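Long-range contacts in glutamate ABC superfamily ATP binding cassette transporter, binding protein (Enterococcus faecium DO, PDB 5EYF), which binds glutamate as the solute-binding component of an ABC transporter and probably delivers it to the membrane subunits for uptake: residues Y102-A108 and T194-Y200; Q107-V111 and L178-A182. One frame throughout, in Å; residues are numbered along the deposited sequence. Where two conformers were deposited one is given.

Interaction 1: residues Y102-A108 and T194-Y200; sequences YFDAGQA and TFTNEPY. With MG (magnesium ion), chain D.
Tyr102 N donates to Tyr200 O, and Tyr200 N in turn to Phe103 O at 2.8 Å, the N-H...O angle of 168° marking a nearly straight bond. Ala105 and Glu198 then exchange two backbone bonds as an antiparallel hydrogen-bonded pair. Beyond Gly106 a side chain takes over: Gln107 N gives its hydrogen to Thr196 OG1 at 2.9 Å, and that hydroxyl donates to Glu198 OE2 at 2.7 Å on the anti lone pair. Thr196 chi1 of 71° holds OG1 between its own N and carbonyl carbon, within bonding distance of Gln107 N and Glu198 OE2. Gln107 O receives Phe195 N, while Gln107 CB lies over one face of the Phe195 ring, 4.3 Å from its centroid. Gln107 NE2 hydrogen-bonds to Thr172 OG1 and Ser137 O, OE1 to Asn140 ND2; Tyr200 OH hydrogen-bonds to Asp174, and Glu198 OE1 to Thr87. Thr196 N has no partner in the model. Asn197 OD1 binds magnesium at 2.1 Å, Asn197 OD1 of the second subunit binds the same ion, and a magnesium-bound water donates to Ala105 O. These two antiparallel strands are consistent with the hinge strands that join the two lobes in solute-binding proteins of this clan. Glu198 and Tyr200 touch the bound glutamate and Asn197 the intersubunit magnesium, so pocket and interface probably share this strand pair.

Interaction 2: residues Q107-V111 and L178-A182; sequences QALLV and LLGIA
Ala108 meets the helix through both backbone and side chain: its carbonyl O lies 3.5 Å from Leu178 CD1, and its CB is 4.1 Å from the same methyl. The latter is an apolar contact, and the carbonyl has a polar partner of its own, since Thr172 OG1 hydrogen-bonds to it. One branch of Leu178 is therefore laid against the strand backbone. It also reaches the next residue, with Leu109 C 3.8 Å from Leu178 CD1, whereas the Leu109 side chain leaves on the other face of the strand and packs on Leu123 and Thr172. The short axes of strand 107-111 and helix 178-182 run nearly parallel, 20° apart and 9.6 Å at closest approach, a spacing filled by side chains with no hydrogen bond across it. This is helix-on-sheet packing in the alpha/beta lobe of a family 3 solute-binding protein: strand 103-112 lies between strands 170-172 and 188-191, antiparallel to both, and helix 175-182 covers one face. Leu110 brings the next side chain to that face. Its CB sits 3.8 Å from Leu178 CD2, while Leu178 CD1 lies between Ala108 and Leu110, touching both. With CG anti to the backbone N (chi1 -177°), the Leu110 chain extends past Leu178 to the following helical turn. There its branches part: CD1 comes 4.0 Å from Ala182 CB, and CD2 4.1 Å from Ile181 CG2, the side chains of Leu110 and Ile181 crossing at a slant. Leu190 of strand 188-191 touches both Leu110 and Leu178, while Phe160 of helix 156-164 packs on Leu110 and Ile181.

From the N terminus, strand 103-112 supplies the first partner of both contacts, and Gln107 and Ala108 belong to each. Helix 175-182 returns first, so interaction 2 closes a loop with 66 residues between its segments. The chain continues through strand 188-191 to 194-200, where interaction 1 closes a wider loop with 85 residues between. Apart from the shared pair, the smaller closure nests inside the larger. Their centres are about 12 Å apart, and Phe195 CE2 touches Leu109 CD2 at 4.0 Å. Interaction 1 ties the start of the strand to strand 198-205; interaction 2 ties its continuation to a helix.

Interaction 1: residues Y102-A108 and T194-Y200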
loop_
_atom_site.group_PDB
_atom_site.type_symbol
_atom_site.label_atom_id
_atom_site.label_comp_id
_atom_site.label_asym_id
_atom_site.label_seq_id
_atom_site.Cartn_x
_atom_site.Cartn_y
_atom_site.Cartn_z
ATOM N N TYR B 102 -0.223 -0.591 -9.434
ATOM C CA TYR B 102 -0.337 -1.987 -9.859
ATOM C C TYR B 102 0.439 -2.978 -8.973
ATOM O O TYR B 102 0.361 -4.197 -9.212
ATOM C CB TYR B 102 0.087 -2.141 -11.357
ATOM C CG TYR B 102 1.574 -1.982 -11.561
ATOM C CD1 TYR B 102 2.402 -3.108 -11.619
ATOM C CD2 TYR B 102 2.172 -0.708 -11.634
ATOM C CE1 TYR B 102 3.767 -2.983 -11.747
ATOM C CE2 TYR B 102 3.560 -0.579 -11.773
ATOM C CZ TYR B 102 4.340 -1.712 -11.791
ATOM O OH TYR B 102 5.718 -1.594 -11.860
ATOM N N PHE B 103 1.184 -2.507 -7.961
ATOM C CA PHE B 103 1.879 -3.378 -7.020
ATOM C C PHE B 103 2.082 -2.588 -5.729
ATOM O O PHE B 103 2.413 -1.406 -5.779
ATOM C CB PHE B 103 3.247 -3.849 -7.576
ATOM C CG PHE B 103 3.900 -4.940 -6.749
ATOM C CD1 PHE B 103 3.657 -6.279 -7.019
ATOM C CD2 PHE B 103 4.730 -4.620 -5.667
ATOM C CE1 PHE B 103 4.226 -7.289 -6.244
ATOM C CE2 PHE B 103 5.328 -5.630 -4.906
ATOM C CZ PHE B 103 5.069 -6.965 -5.185
ATOM N N ASP B 104 1.950 -3.263 -4.590
ATOM C CA ASP B 104 2.023 -2.631 -3.278
ATOM C C ASP B 104 3.258 -3.125 -2.511
ATOM O O ASP B 104 3.190 -4.108 -1.780
ATOM C CB ASP B 104 0.712 -2.967 -2.545
ATOM C CG ASP B 104 0.421 -2.055 -1.395
ATOM O OD1 ASP B 104 1.211 -1.124 -1.175
ATOM O OD2 ASP B 104 -0.639 -2.266 -0.733
ATOM N N ALA B 105 4.393 -2.449 -2.694
ATOM C CA ALA B 105 5.635 -2.838 -2.030
ATOM C C ALA B 105 5.839 -2.021 -0.753
ATOM O O ALA B 105 5.004 -1.203 -0.361
ATOM C CB ALA B 105 6.829 -2.707 -2.996
ATOM N N GLY B 106 6.977 -2.234 -0.099
ATOM C CA GLY B 106 7.357 -1.414 1.045
ATOM C C GLY B 106 8.818 -1.617 1.330
ATOM O O GLY B 106 9.343 -2.703 1.114
ATOM N N GLN B 107 9.481 -0.573 1.813
ATOM C CA GLN B 107 10.920 -0.698 2.032
ATOM C C GLN B 107 11.228 -1.627 3.199
ATOM O O GLN B 107 10.518 -1.644 4.203
ATOM C CB GLN B 107 11.546 0.672 2.257
ATOM C CG GLN B 107 13.075 0.626 2.184
ATOM C CD GLN B 107 13.675 2.004 2.067
ATOM O OE1 GLN B 107 13.012 2.922 1.624
ATOM N NE2 GLN B 107 14.920 2.161 2.501
ATOM N N ALA B 108 12.314 -2.385 3.077
ATOM C CA ALA B 108 12.652 -3.405 4.065
ATOM C C ALA B 108 14.161 -3.541 4.169
ATOM O O ALA B 108 14.918 -2.864 3.470
ATOM C CB ALA B 108 12.036 -4.776 3.729
ATOM N N THR B 194 8.081 -4.105 6.866
ATOM C CA THR B 194 8.326 -2.940 6.016
ATOM C C THR B 194 8.178 -1.671 6.835
ATOM O O THR B 194 7.394 -1.620 7.786
ATOM C CB THR B 194 7.375 -2.877 4.778
ATOM O OG1 THR B 194 6.011 -2.847 5.196
ATOM C CG2 THR B 194 7.614 -4.063 3.825
ATOM N N PHE B 195 8.918 -0.629 6.462
ATOM C CA PHE B 195 8.810 0.630 7.189
ATOM C C PHE B 195 8.431 1.795 6.280
ATOM O O PHE B 195 8.406 2.947 6.737
ATOM C CB PHE B 195 10.099 0.936 7.990
ATOM C CG PHE B 195 11.375 0.927 7.176
ATOM C CD1 PHE B 195 11.850 2.095 6.589
ATOM C CD2 PHE B 195 12.094 -0.249 7.006
ATOM C CE1 PHE B 195 13.052 2.077 5.827
ATOM C CE2 PHE B 195 13.280 -0.277 6.266
ATOM C CZ PHE B 195 13.753 0.875 5.671
ATOM N N THR B 196 8.109 1.520 5.016
ATOM C CA THR B 196 7.442 2.487 4.162
ATOM C C THR B 196 6.361 1.773 3.368
ATOM O O THR B 196 6.320 0.538 3.303
ATOM C CB THR B 196 8.376 3.148 3.154
ATOM O OG1 THR B 196 8.740 2.182 2.158
ATOM C CG2 THR B 196 9.636 3.717 3.824
ATOM N N ASN B 197 5.502 2.556 2.717
ATOM C CA ASN B 197 4.679 2.024 1.635
ATOM C C ASN B 197 5.281 2.462 0.311
ATOM O O ASN B 197 5.653 3.624 0.159
ATOM C CB ASN B 197 3.242 2.522 1.764
ATOM C CG ASN B 197 2.596 2.005 3.007
ATOM O OD1 ASN B 197 2.844 0.866 3.417
ATOM N ND2 ASN B 197 1.791 2.835 3.637
ATOM N N GLU B 198 5.392 1.532 -0.640
ATOM C CA GLU B 198 5.976 1.817 -1.955
ATOM C C GLU B 198 4.999 1.335 -3.010
ATOM O O GLU B 198 5.183 0.260 -3.587
ATOM C CB GLU B 198 7.337 1.130 -2.130
ATOM C CG GLU B 198 8.392 1.483 -1.067
ATOM C CD GLU B 198 8.935 2.892 -1.153
ATOM O OE1 GLU B 198 9.038 3.468 -2.241
ATOM O OE2 GLU B 198 9.299 3.455 -0.103
ATOM N N PRO B 199 3.937 2.096 -3.272
ATOM C CA PRO B 199 2.993 1.703 -4.341
ATOM C C PRO B 199 3.596 1.967 -5.715
ATOM O O PRO B 199 3.996 3.096 -6.016
ATOM C CB PRO B 199 1.775 2.597 -4.090
ATOM C CG PRO B 199 2.356 3.795 -3.370
ATOM C CD PRO B 199 3.503 3.308 -2.549
ATOM N N TYR B 200 3.679 0.934 -6.550
ATOM C CA TYR B 200 4.260 1.126 -7.874
ATOM C C TYR B 200 3.216 1.630 -8.862
ATOM O O TYR B 200 2.078 1.139 -8.894
ATOM C CB TYR B 200 4.806 -0.185 -8.425
ATOM C CG TYR B 200 5.945 -0.823 -7.681
ATOM C CD1 TYR B 200 6.640 -0.145 -6.678
ATOM C CD2 TYR B 200 6.363 -2.102 -8.032
ATOM C CE1 TYR B 200 7.699 -0.758 -6.026
ATOM C CE2 TYR B 200 7.414 -2.716 -7.398
ATOM C CZ TYR B 200 8.078 -2.044 -6.391
ATOM O OH TYR B 200 9.152 -2.681 -5.773
HETATM MG MG MG D . 2.364 -1.147 3.108
HETATM O O HOH W 1 2.575 -0.911 1.088
HETATM O O HOH W 2 4.410 -1.536 3.260
HETATM O O HOH W 3 2.119 -1.682 5.107
HETATM O O HOH W 4 0.337 -0.584 3.114
#

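Interaction 2: residues Q107-V111 and L178-A182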
loop_
_atom_site.group_PDB
_atom_site.type_symbol
_atom_site.label_atom_id
_atom_site.label_comp_id
_atom_site.label_asym_id
_atom_site.label_seq_id
_atom_site.Cartn_x
_atom_site.Cartn_y
_atom_site.Cartn_z
ATOM N N GLN B 107 9.481 -0.573 1.813
ATOM C CA GLN B 107 10.920 -0.698 2.032
ATOM C C GLN B 107 11.228 -1.627 3.199
ATOM O O GLN B 107 10.518 -1.644 4.203
ATOM C CB GLN B 107 11.546 0.672 2.257
ATOM C CG GLN B 107 13.075 0.626 2.184
ATOM C CD GLN B 107 13.675 2.004 2.067
ATOM O OE1 GLN B 107 13.012 2.922 1.624
ATOM N NE2 GLN B 107 14.920 2.161 2.501
ATOM N N ALA B 108 12.314 -2.385 3.077
ATOM C CA ALA B 108 12.652 -3.405 4.065
ATOM C C ALA B 108 14.161 -3.541 4.169
ATOM O O ALA B 108 14.918 -2.864 3.470
ATOM C CB ALA B 108 12.036 -4.776 3.729
ATOM N N LEU B 109 14.583 -4.428 5.069
ATOM C CA LEU B 109 15.990 -4.687 5.358
ATOM C C LEU B 109 16.337 -6.133 5.071
ATOM O O LEU B 109 15.598 -7.038 5.446
ATOM C CB LEU B 109 16.329 -4.454 6.819
ATOM C CG LEU B 109 16.157 -3.056 7.388
ATOM C CD1 LEU B 109 16.617 -3.010 8.849
ATOM C CD2 LEU B 109 16.893 -2.011 6.556
ATOM N N LEU B 110 17.506 -6.344 4.470
ATOM C CA LEU B 110 18.080 -7.667 4.286
ATOM C C LEU B 110 19.379 -7.739 5.083
ATOM O O LEU B 110 20.217 -6.838 4.978
ATOM C CB LEU B 110 18.361 -7.915 2.793
ATOM C CG LEU B 110 18.906 -9.282 2.363
ATOM C CD1 LEU B 110 17.748 -10.239 2.233
ATOM C CD2 LEU B 110 19.697 -9.208 1.044
ATOM N N VAL B 111 19.527 -8.789 5.899
ATOM C CA VAL B 111 20.710 -8.998 6.727
ATOM C C VAL B 111 21.131 -10.457 6.615
ATOM O O VAL B 111 20.359 -11.316 6.185
ATOM C CB VAL B 111 20.447 -8.626 8.219
ATOM C CG1 VAL B 111 20.061 -7.155 8.356
ATOM C CG2 VAL B 111 19.354 -9.498 8.806
ATOM N N LEU B 178 14.130 -7.307 -2.564
ATOM C CA LEU B 178 15.004 -8.068 -1.675
ATOM C C LEU B 178 14.652 -9.542 -1.700
ATOM O O LEU B 178 15.537 -10.392 -1.579
ATOM C CB LEU B 178 14.895 -7.544 -0.248
ATOM C CG LEU B 178 15.527 -6.182 -0.024
ATOM C CD1 LEU B 178 15.255 -5.723 1.400
ATOM C CD2 LEU B 178 17.006 -6.232 -0.300
ATOM N N LEU B 179 13.361 -9.862 -1.831
ATOM C CA LEU B 179 12.971 -11.257 -2.013
ATOM C C LEU B 179 13.643 -11.861 -3.234
ATOM O O LEU B 179 14.089 -13.009 -3.190
ATOM C CB LEU B 179 11.454 -11.377 -2.136
ATOM C CG LEU B 179 10.655 -11.423 -0.830
ATOM C CD1 LEU B 179 9.185 -11.598 -1.146
ATOM C CD2 LEU B 179 11.145 -12.531 0.082
ATOM N N GLY B 180 13.689 -11.117 -4.347
ATOM C CA GLY B 180 14.377 -11.604 -5.531
ATOM C C GLY B 180 15.829 -11.922 -5.262
ATOM O O GLY B 180 16.420 -12.783 -5.926
ATOM N N ILE B 181 16.409 -11.261 -4.268
ATOM C CA ILE B 181 17.785 -11.515 -3.863
ATOM C C ILE B 181 17.869 -12.619 -2.812
ATOM O O ILE B 181 18.793 -13.432 -2.834
ATOM C CB ILE B 181 18.417 -10.203 -3.361
ATOM C CG1 ILE B 181 18.356 -9.130 -4.447
ATOM C CG2 ILE B 181 19.849 -10.459 -2.885
ATOM C CD1 ILE B 181 18.557 -7.719 -3.931
ATOM N N ALA B 182 16.930 -12.675 -1.866
ATOM C CA ALA B 182 17.033 -13.667 -0.797
ATOM C C ALA B 182 16.729 -15.072 -1.300
ATOM O O ALA B 182 17.269 -16.050 -0.766
ATOM C CB ALA B 182 16.095 -13.322 0.357
#